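Local coordinates for clavulanic acid biosynthesis oligopeptide binding protein 2 (Streptomyces clavuligerus, PDB 2WOL) that probably binds oligopeptides or related small solutes as an extracellular solute-binding protein of the clavulanic acid biosynthetic pathway, at residues T138-I141 with P142-D146; E159-R162 with S163-T166; Y461-L464 with A465-D469; P488-N491 with A492-E496. All blocks are in the same frame, centred on the assembly; numbering follows the deposited sequence.

Contact 1. Residues T138-I141 with P142-D146; sequences TYLI and PLLDD
Pro142 sets its ring against the end of the preceding turn: CD lies 3.4 Å from Thr138 O and 3.5 Å from Tyr139 O, carbonyls that a proline nitrogen cannot engage by hydrogen bonding. The same CD is pressed close to CB of Ile141, and the two side chains run at a slant to each other. Leu143 follows, with CD1 3.7 Å from Tyr139 O. Its CG stands opposite its own carbonyl carbon (chi1 -71°), which sends the branch back along the helix over that oxygen, and its side chain packs on Leu186 of helix 183-186. Leu144 repeats the gesture one residue later: CB and CG sit over Leu140 O, and CD1 comes to 4.3 Å from CD2 of Leu140. Leu140 and Leu144 both pack on Val124 of helix 117-127. The N of Leu144 gives its better bond to Ile141 O (3.2 Å) and only a weak one to Leu140 O. Asp145, the first residue to leave helical geometry, brings its N to Ile141 O at 2.8 Å, with a C=O...N angle of 170°, while its CB rests 3.1 Å from that oxygen. Beyond the helix its OD1 accepts from the N of Tyr151. The OH of Tyr139 is hydrogen-bonded to Asp456, and its ring meets Phe457 edge-to-face. Ile141 O is therefore gripped twice, end-on by Asp145 N and from above its plane by Leu144 N; this doubled acceptor closes the short helix 140-144 as the chain turns off, while Leu140, Leu143 and Leu144 are buried against helices 117-127 and 183-186.

Contact 2. Residues E159-R162 with S163-T166; sequences EPLR and SVLT
Leu161 lays its branch over two neighbours: CG sits 3.3 Å from OG of Ser163, and CD2 meets CG2 of Val164 at 3.7 Å, the two aliphatic side chains passing at a slant. CG of Leu161 lies opposite its backbone N (chi1 -172°), and this carries the isobutyl group across the turn to them. Ser163 holds OG between its N and its carbonyl carbon (chi1 51°), facing the leucine carbons, yet the hydroxyl is satisfied elsewhere, by Leu144 O of helix 140-144. Val164 N bonds Leu161 O at 3.1 Å, closing the turn, with the donor well above the carbonyl plane. On the outer side Arg162 folds back on Glu159. Its NE and NH2 both take OE2 from the guanidinium edge, NH2 at 2.7 Å on the syn lone pair and NE at 3.0 Å from above the carboxylate plane; OE1 of Glu159 has its own salt bridge to Arg149. The Arg162-Glu159 salt bridge ties the turn to the loop that enters it. Leu161 packs on Phe128 and Tyr151. This is a type I beta turn, Leu161 to Val164, leading into edge strand 164-166 of the four-stranded antiparallel sheet.

Contact 3. Residues Y461-L464 with A465-D469; sequences YGFL and APLVD
Helix 460-468 carries a proline kink at its C-terminal half, and this contact is the kinked turn itself, buried, with the helix packed against helices 488-499 and 503-520. Just before the kink one regular i to i+4 bond remains, Ala465 N to Tyr461 O at 3.0 Å. Tyr461 has CG opposite its backbone N (chi1 -176°), which swings the ring along the helix and over Ala465; the methyl CB stands above one face, 3.5 Å from the ring centroid, a CH-pi contact displaced toward the CE1 side. Pro466 then interrupts the ladder. Its CD takes the place of an N-H, 3.4 Å from Gly462 O, and Leu467 N, which also lacks a bond to the turn before, reaches instead to Leu464 O with the donor high above that carbonyl's plane. Val468 N adds only a weak bond to the same oxygen, so Leu464 O collects both donors as the helix tightens. Leu464 and Val468 meet at a slant, CG to CG2 at 3.8 Å, and continue the apolar surface onto Val513 and Val517. Leu467 CD1 lies near both Leu464 CD1 (4.3 Å) and the Phe463 ring, and the side chain also touches Trp453, whose NE1 bonds Phe463 O. The tail of the turn returns to the tyrosine through water. Asp469, whose OD1 pairs with Arg471, receives a hydrogen bond on OD2 from the water at 2.8 Å, and that water lies in the plane of the Tyr461 ring, at its edge, 2.7 Å from OH.

Contact 4. Residues P488-N491 with A492-E496; sequences PEVN and ALIDE
Four straight backbone bonds of the i to i+4 kind run through this regular helix, from Ala492 N to Pro488 O (2.9 Å) up to Asp495 N on Asn491 O; the one from Ile494 N to Val490 O is the straightest, 167° at the hydrogen. Val490 and Ile494, one turn apart, lie side by side and point the same way, CG1 of the valine 4.0 Å from CD1 of the isoleucine. Val490 CG1 is opposite its backbone N (chi1 167°), directed up the helix to that methyl, and Ile494 runs on to Trp510 of helix 503-520. Leu493 curls its CG back to 3.4 Å from Glu489 O and packs on Leu509 and Val513. Asn491 uses both ends of its amide outside the helix: OD1 takes the N of Gly470 and ND2 gives to Asp486. Asp495 tucks CG to 3.4 Å from Asn491 O, while its OD1 pairs with Arg471. The apolar side thus faces two helices, 503-520 through Leu493 and Ile494 and 460-468 through Val490 and Ile494, whereas Asn491 OD1 and Asp495 OD1 tie the helix to residues 470-471; Arg471 probably stabilises the Asp495 charge.

How the contacts relate
Contact 3 is the buried one; contacts 1, 2 and 4 are partly buried, each with an exposed side. Contacts 1 and 2 adjoin, their centres about 12 Å apart: a helix end meets a turn where Ser163 OG is 2.7 Å from Leu144 O, and Leu144 packs on Val164. Contacts 3 and 4 also adjoin, but by packing between two helices, Tyr461 and Asp469 touching Ile494. The pairs come nearest where the Tyr139 hydroxyl in contact 1 packs on Pro466 of contact 3. Contact 4 keeps an unbroken bond ladder; Pro466 kinks helix 460-468, Pro142 lies early in short helix 140-144, and contact 2 has one turn bond and a Leu161-Val164 contact, with a salt bridge inside its first segment.

Contact 1. Residues T138-I141 with P142-D146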
loop_
_atom_site.group_PDB
_atom_site.type_symbol
_atom_site.label_atom_id
_atom_site.label_comp_id
_atom_site.label_asym_id
_atom_site.label_seq_id
_atom_site.Cartn_x
_atom_site.Cartn_y
_atom_site.Cartn_z
ATOM N N THR A 138 7.649 6.964 -7.238
ATOM C CA THR A 138 8.102 8.042 -8.117
ATOM C C THR A 138 6.991 9.044 -8.436
ATOM O O THR A 138 7.069 9.783 -9.426
ATOM C CB THR A 138 8.685 7.490 -9.436
ATOM O OG1 THR A 138 7.705 6.669 -10.081
ATOM C CG2 THR A 138 9.951 6.674 -9.171
ATOM N N TYR A 139 5.961 9.078 -7.591
ATOM C CA TYR A 139 4.880 10.061 -7.723
ATOM C C TYR A 139 5.379 11.503 -7.844
ATOM O O TYR A 139 4.765 12.324 -8.524
ATOM C CB TYR A 139 3.926 9.962 -6.533
ATOM C CG TYR A 139 3.196 8.645 -6.467
ATOM C CD1 TYR A 139 3.655 7.612 -5.653
ATOM C CD2 TYR A 139 2.051 8.432 -7.231
ATOM C CE1 TYR A 139 2.987 6.396 -5.599
ATOM C CE2 TYR A 139 1.373 7.224 -7.187
ATOM C CZ TYR A 139 1.843 6.210 -6.370
ATOM O OH TYR A 139 1.175 5.009 -6.325
ATOM N N LEU A 140 6.489 11.804 -7.178
ATOM C CA LEU A 140 7.017 13.167 -7.163
ATOM C C LEU A 140 7.560 13.647 -8.510
ATOM O O LEU A 140 7.570 14.849 -8.780
ATOM C CB LEU A 140 8.085 13.308 -6.077
ATOM C CG LEU A 140 7.542 13.266 -4.646
ATOM C CD1 LEU A 140 8.654 12.974 -3.649
ATOM C CD2 LEU A 140 6.813 14.558 -4.295
ATOM N N ILE A 141 8.001 12.715 -9.351
ATOM C CA ILE A 141 8.667 13.071 -10.606
ATOM C C ILE A 141 7.765 13.874 -11.565
ATOM O O ILE A 141 8.114 14.997 -11.917
ATOM C CB ILE A 141 9.346 11.842 -11.288
ATOM C CG1 ILE A 141 10.481 11.308 -10.398
ATOM C CG2 ILE A 141 9.869 12.212 -12.678
ATOM C CD1 ILE A 141 11.209 10.075 -10.944
ATOM N N PRO A 142 6.601 13.325 -11.976
ATOM C CA PRO A 142 5.756 14.152 -12.858
ATOM C C PRO A 142 5.240 15.446 -12.218
ATOM O O PRO A 142 4.967 16.419 -12.929
ATOM C CB PRO A 142 4.584 13.228 -13.210
ATOM C CG PRO A 142 4.600 12.157 -12.179
ATOM C CD PRO A 142 6.012 11.992 -11.736
ATOM N N LEU A 143 5.112 15.458 -10.894
ATOM C CA LEU A 143 4.621 16.640 -10.190
ATOM C C LEU A 143 5.647 17.768 -10.113
ATOM O O LEU A 143 5.279 18.928 -9.927
ATOM C CB LEU A 143 4.137 16.272 -8.784
ATOM C CG LEU A 143 2.837 15.470 -8.692
ATOM C CD1 LEU A 143 2.621 15.018 -7.261
ATOM C CD2 LEU A 143 1.645 16.281 -9.192
ATOM N N LEU A 144 6.927 17.430 -10.259
ATOM C CA LEU A 144 7.996 18.423 -10.081
ATOM C C LEU A 144 8.903 18.634 -11.295
ATOM O O LEU A 144 9.648 19.615 -11.349
ATOM C CB LEU A 144 8.835 18.090 -8.842
ATOM C CG LEU A 144 8.124 18.188 -7.486
ATOM C CD1 LEU A 144 8.964 17.562 -6.399
ATOM C CD2 LEU A 144 7.773 19.635 -7.133
ATOM N N ASP A 145 8.840 17.727 -12.263
ATOM C CA ASP A 145 9.706 17.806 -13.439
ATOM C C ASP A 145 9.163 18.767 -14.496
ATOM O O ASP A 145 7.965 18.765 -14.802
ATOM C CB ASP A 145 9.897 16.419 -14.055
ATOM C CG ASP A 145 11.228 16.266 -14.771
ATOM O OD1 ASP A 145 12.146 17.083 -14.541
ATOM O OD2 ASP A 145 11.363 15.302 -15.552
ATOM N N ASP A 146 10.060 19.575 -15.054
ATOM C CA ASP A 146 9.749 20.415 -16.199
ATOM C C ASP A 146 10.061 19.629 -17.474
ATOM O O ASP A 146 11.227 19.362 -17.764
ATOM C CB ASP A 146 10.575 21.703 -16.144
ATOM C CG ASP A 146 10.235 22.679 -17.265
ATOM O OD1 ASP A 146 9.464 22.325 -18.181
ATOM O OD2 ASP A 146 10.757 23.811 -17.220
#

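Contact 2. Residues E159-R162 with S163-T166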
loop_
_atom_site.group_PDB
_atom_site.type_symbol
_atom_site.label_atom_id
_atom_site.label_comp_id
_atom_site.label_asym_id
_atom_site.label_seq_id
_atom_site.Cartn_x
_atom_site.Cartn_y
_atom_site.Cartn_z
ATOM N N GLU A 159 22.776 21.847 -9.894
ATOM C CA GLU A 159 21.707 22.835 -9.887
ATOM C C GLU A 159 20.452 22.213 -9.282
ATOM O O GLU A 159 20.001 21.161 -9.735
ATOM C CB GLU A 159 21.414 23.352 -11.290
ATOM C CG GLU A 159 20.447 24.523 -11.293
ATOM C CD GLU A 159 20.038 24.958 -12.681
ATOM O OE1 GLU A 159 20.293 24.213 -13.653
ATOM O OE2 GLU A 159 19.451 26.055 -12.798
ATOM N N PRO A 160 19.902 22.844 -8.232
ATOM C CA PRO A 160 18.693 22.309 -7.621
ATOM C C PRO A 160 17.508 22.228 -8.575
ATOM O O PRO A 160 17.444 22.954 -9.571
ATOM C CB PRO A 160 18.392 23.313 -6.502
ATOM C CG PRO A 160 19.710 23.936 -6.194
ATOM C CD PRO A 160 20.380 24.047 -7.527
ATOM N N LEU A 161 16.587 21.325 -8.259
ATOM C CA LEU A 161 15.313 21.221 -8.944
ATOM C C LEU A 161 14.608 22.577 -8.865
ATOM O O LEU A 161 14.447 23.140 -7.782
ATOM C CB LEU A 161 14.493 20.119 -8.267
ATOM C CG LEU A 161 13.168 19.585 -8.803
ATOM C CD1 LEU A 161 13.234 19.176 -10.259
ATOM C CD2 LEU A 161 12.754 18.406 -7.940
ATOM N N ARG A 162 14.214 23.106 -10.017
ATOM C CA ARG A 162 13.711 24.479 -10.093
ATOM C C ARG A 162 12.313 24.657 -9.524
ATOM O O ARG A 162 11.881 25.780 -9.242
ATOM C CB ARG A 162 13.775 24.990 -11.523
ATOM C CG ARG A 162 15.185 25.251 -11.966
ATOM C CD ARG A 162 15.225 26.365 -12.948
ATOM N NE ARG A 162 16.597 26.671 -13.322
ATOM C CZ ARG A 162 16.927 27.298 -14.441
ATOM N NH1 ARG A 162 15.979 27.672 -15.288
ATOM N NH2 ARG A 162 18.201 27.540 -14.711
ATOM N N SER A 163 11.620 23.538 -9.352
ATOM C CA SER A 163 10.282 23.521 -8.786
ATOM C C SER A 163 10.313 23.401 -7.266
ATOM O O SER A 163 9.265 23.387 -6.626
ATOM C CB SER A 163 9.503 22.351 -9.375
ATOM O OG SER A 163 10.252 21.156 -9.253
ATOM N N VAL A 164 11.508 23.294 -6.687
ATOM C CA VAL A 164 11.634 23.199 -5.233
ATOM C C VAL A 164 12.515 24.330 -4.710
ATOM O O VAL A 164 13.707 24.397 -5.020
ATOM C CB VAL A 164 12.189 21.830 -4.748
ATOM C CG1 VAL A 164 12.102 21.750 -3.234
ATOM C CG2 VAL A 164 11.425 20.663 -5.359
ATOM N N LEU A 165 11.915 25.222 -3.925
ATOM C CA LEU A 165 12.644 26.357 -3.364
ATOM C C LEU A 165 12.939 26.168 -1.885
ATOM O O LEU A 165 12.141 25.587 -1.150
ATOM C CB LEU A 165 11.858 27.651 -3.559
ATOM C CG LEU A 165 11.342 28.016 -4.950
ATOM C CD1 LEU A 165 10.538 29.296 -4.851
ATOM C CD2 LEU A 165 12.478 28.171 -5.950
ATOM N N THR A 166 14.096 26.664 -1.457
ATOM C CA THR A 166 14.464 26.679 -0.047
ATOM C C THR A 166 14.916 28.090 0.354
ATOM O O THR A 166 16.118 28.336 0.503
ATOM C CB THR A 166 15.564 25.639 0.279
ATOM O OG1 THR A 166 16.683 25.823 -0.602
ATOM C CG2 THR A 166 15.029 24.215 0.113
#

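Contact 3. Residues Y461-L464 with A465-D469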
loop_
_atom_site.group_PDB
_atom_site.type_symbol
_atom_site.label_atom_id
_atom_site.label_comp_id
_atom_site.label_asym_id
_atom_site.label_seq_id
_atom_site.Cartn_x
_atom_site.Cartn_y
_atom_site.Cartn_z
ATOM N N TYR A 461 -7.338 9.066 -4.804
ATOM C CA TYR A 461 -6.351 9.154 -5.874
ATOM C C TYR A 461 -5.345 8.015 -5.780
ATOM O O TYR A 461 -5.106 7.310 -6.758
ATOM C CB TYR A 461 -5.609 10.499 -5.900
ATOM C CG TYR A 461 -4.672 10.564 -7.084
ATOM C CD1 TYR A 461 -5.119 11.030 -8.318
ATOM C CD2 TYR A 461 -3.355 10.105 -6.987
ATOM C CE1 TYR A 461 -4.277 11.060 -9.426
ATOM C CE2 TYR A 461 -2.505 10.131 -8.086
ATOM C CZ TYR A 461 -2.972 10.610 -9.301
ATOM O OH TYR A 461 -2.130 10.630 -10.387
ATOM N N GLY A 462 -4.756 7.845 -4.597
ATOM C CA GLY A 462 -3.784 6.782 -4.373
ATOM C C GLY A 462 -4.344 5.412 -4.706
ATOM O O GLY A 462 -3.654 4.574 -5.284
ATOM N N PHE A 463 -5.606 5.187 -4.346
ATOM C CA PHE A 463 -6.217 3.889 -4.576
ATOM C C PHE A 463 -6.626 3.646 -6.028
ATOM O O PHE A 463 -6.323 2.591 -6.600
ATOM C CB PHE A 463 -7.420 3.663 -3.652
ATOM C CG PHE A 463 -8.001 2.285 -3.777
ATOM C CD1 PHE A 463 -7.468 1.231 -3.042
ATOM C CD2 PHE A 463 -9.040 2.031 -4.665
ATOM C CE1 PHE A 463 -7.967 -0.056 -3.180
ATOM C CE2 PHE A 463 -9.554 0.745 -4.807
ATOM C CZ PHE A 463 -9.021 -0.295 -4.064
ATOM N N LEU A 464 -7.324 4.610 -6.618
ATOM C CA LEU A 464 -7.993 4.370 -7.895
ATOM C C LEU A 464 -7.236 4.832 -9.140
ATOM O O LEU A 464 -7.297 4.169 -10.175
ATOM C CB LEU A 464 -9.420 4.936 -7.883
ATOM C CG LEU A 464 -10.372 4.459 -8.990
ATOM C CD1 LEU A 464 -10.397 2.934 -9.094
ATOM C CD2 LEU A 464 -11.777 5.004 -8.784
ATOM N N ALA A 465 -6.516 5.950 -9.053
ATOM C CA ALA A 465 -5.840 6.474 -10.242
ATOM C C ALA A 465 -4.860 5.495 -10.908
ATOM O O ALA A 465 -4.873 5.363 -12.129
ATOM C CB ALA A 465 -5.167 7.805 -9.958
ATOM N N PRO A 466 -4.006 4.803 -10.120
ATOM C CA PRO A 466 -3.109 3.841 -10.773
ATOM C C PRO A 466 -3.840 2.710 -11.502
ATOM O O PRO A 466 -3.285 2.113 -12.423
ATOM C CB PRO A 466 -2.288 3.283 -9.604
ATOM C CG PRO A 466 -2.339 4.367 -8.572
ATOM C CD PRO A 466 -3.749 4.866 -8.670
ATOM N N LEU A 467 -5.077 2.443 -11.095
ATOM C CA LEU A 467 -5.872 1.365 -11.676
ATOM C C LEU A 467 -6.617 1.752 -12.949
ATOM O O LEU A 467 -6.885 0.883 -13.781
ATOM C CB LEU A 467 -6.889 0.837 -10.659
ATOM C CG LEU A 467 -6.384 0.203 -9.362
ATOM C CD1 LEU A 467 -7.575 -0.304 -8.556
ATOM C CD2 LEU A 467 -5.386 -0.935 -9.627
ATOM N N VAL A 468 -6.967 3.032 -13.098
ATOM C CA VAL A 468 -7.908 3.435 -14.159
ATOM C C VAL A 468 -7.546 4.694 -14.950
ATOM O O VAL A 468 -8.151 4.964 -15.993
ATOM C CB VAL A 468 -9.358 3.605 -13.612
ATOM C CG1 VAL A 468 -9.844 2.316 -12.931
ATOM C CG2 VAL A 468 -9.470 4.809 -12.669
ATOM N N ASP A 469 -6.588 5.472 -14.446
ATOM C CA ASP A 469 -6.214 6.738 -15.077
ATOM C C ASP A 469 -5.355 6.455 -16.306
ATOM O O ASP A 469 -4.324 5.795 -16.209
ATOM C CB ASP A 469 -5.481 7.630 -14.062
ATOM C CG ASP A 469 -5.220 9.037 -14.577
ATOM O OD1 ASP A 469 -4.786 9.199 -15.738
ATOM O OD2 ASP A 469 -5.425 9.982 -13.790
HETATM O O HOH W 1 -3.021 10.996 -12.900
#

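Contact 4. Residues P488-N491 with A492-E496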
loop_
_atom_site.group_PDB
_atom_site.type_symbol
_atom_site.label_atom_id
_atom_site.label_comp_id
_atom_site.label_asym_id
_atom_site.label_seq_id
_atom_site.Cartn_x
_atom_site.Cartn_y
_atom_site.Cartn_z
ATOM N N PRO A 488 -11.225 9.817 -21.479
ATOM C CA PRO A 488 -11.042 11.253 -21.245
ATOM C C PRO A 488 -11.934 11.792 -20.128
ATOM O O PRO A 488 -11.509 12.669 -19.377
ATOM C CB PRO A 488 -11.436 11.884 -22.587
ATOM C CG PRO A 488 -11.198 10.827 -23.587
ATOM C CD PRO A 488 -11.479 9.524 -22.904
ATOM N N GLU A 489 -13.154 11.267 -20.018
ATOM C CA GLU A 489 -14.097 11.720 -19.000
ATOM C C GLU A 489 -13.671 11.286 -17.594
ATOM O O GLU A 489 -13.788 12.058 -16.643
ATOM C CB GLU A 489 -15.520 11.257 -19.329
ATOM C CG GLU A 489 -16.113 11.932 -20.570
ATOM C CD GLU A 489 -17.566 11.558 -20.815
ATOM O OE1 GLU A 489 -17.830 10.407 -21.228
ATOM O OE2 GLU A 489 -18.447 12.422 -20.605
ATOM N N VAL A 490 -13.163 10.060 -17.476
ATOM C CA VAL A 490 -12.582 9.580 -16.216
ATOM C C VAL A 490 -11.360 10.424 -15.843
ATOM O O VAL A 490 -11.255 10.905 -14.714
ATOM C CB VAL A 490 -12.209 8.070 -16.275
ATOM C CG1 VAL A 490 -11.319 7.673 -15.092
ATOM C CG2 VAL A 490 -13.463 7.211 -16.301
ATOM N N ASN A 491 -10.454 10.618 -16.800
ATOM C CA ASN A 491 -9.256 11.428 -16.569
ATOM C C ASN A 491 -9.589 12.856 -16.125
ATOM O O ASN A 491 -8.979 13.380 -15.184
ATOM C CB ASN A 491 -8.358 11.447 -17.812
ATOM C CG ASN A 491 -7.883 10.060 -18.227
ATOM O OD1 ASN A 491 -7.989 9.093 -17.471
ATOM N ND2 ASN A 491 -7.353 9.960 -19.441
ATOM N N ALA A 492 -10.571 13.465 -16.793
ATOM C CA ALA A 492 -11.010 14.821 -16.468
ATOM C C ALA A 492 -11.593 14.910 -15.061
ATOM O O ALA A 492 -11.295 15.854 -14.327
ATOM C CB ALA A 492 -12.014 15.324 -17.498
ATOM N N LEU A 493 -12.415 13.929 -14.684
ATOM C CA LEU A 493 -12.976 13.881 -13.336
ATOM C C LEU A 493 -11.882 13.768 -12.279
ATOM O O LEU A 493 -11.929 14.455 -11.257
ATOM C CB LEU A 493 -13.980 12.733 -13.189
ATOM C CG LEU A 493 -15.376 12.905 -13.800
ATOM C CD1 LEU A 493 -16.121 11.587 -13.770
ATOM C CD2 LEU A 493 -16.185 13.982 -13.083
ATOM N N ILE A 494 -10.901 12.901 -12.535
ATOM C CA ILE A 494 -9.747 12.757 -11.649
ATOM C C ILE A 494 -9.021 14.100 -11.503
ATOM O O ILE A 494 -8.734 14.539 -10.385
ATOM C CB ILE A 494 -8.786 11.629 -12.124
ATOM C CG1 ILE A 494 -9.460 10.258 -11.963
ATOM C CG2 ILE A 494 -7.449 11.683 -11.363
ATOM C CD1 ILE A 494 -8.662 9.088 -12.511
ATOM N N ASP A 495 -8.756 14.762 -12.629
ATOM C CA ASP A 495 -8.135 16.085 -12.604
ATOM C C ASP A 495 -8.949 17.062 -11.756
ATOM O O ASP A 495 -8.384 17.836 -10.982
ATOM C CB ASP A 495 -7.948 16.627 -14.027
ATOM C CG ASP A 495 -6.811 15.940 -14.775
ATOM O OD1 ASP A 495 -6.010 15.217 -14.141
ATOM O OD2 ASP A 495 -6.716 16.133 -16.009
ATOM N N GLU A 496 -10.276 17.013 -11.881
ATOM C CA GLU A 496 -11.134 17.907 -11.100
ATOM C C GLU A 496 -10.994 17.692 -9.590
ATOM O O GLU A 496 -10.913 18.661 -8.832
ATOM C CB GLU A 496 -12.600 17.810 -11.527
ATOM C CG GLU A 496 -13.457 18.936 -10.958
ATOM C CD GLU A 496 -14.887 18.940 -11.464
ATOM O OE1 GLU A 496 -15.187 18.253 -12.465
ATOM O OE2 GLU A 496 -15.714 19.648 -10.847
#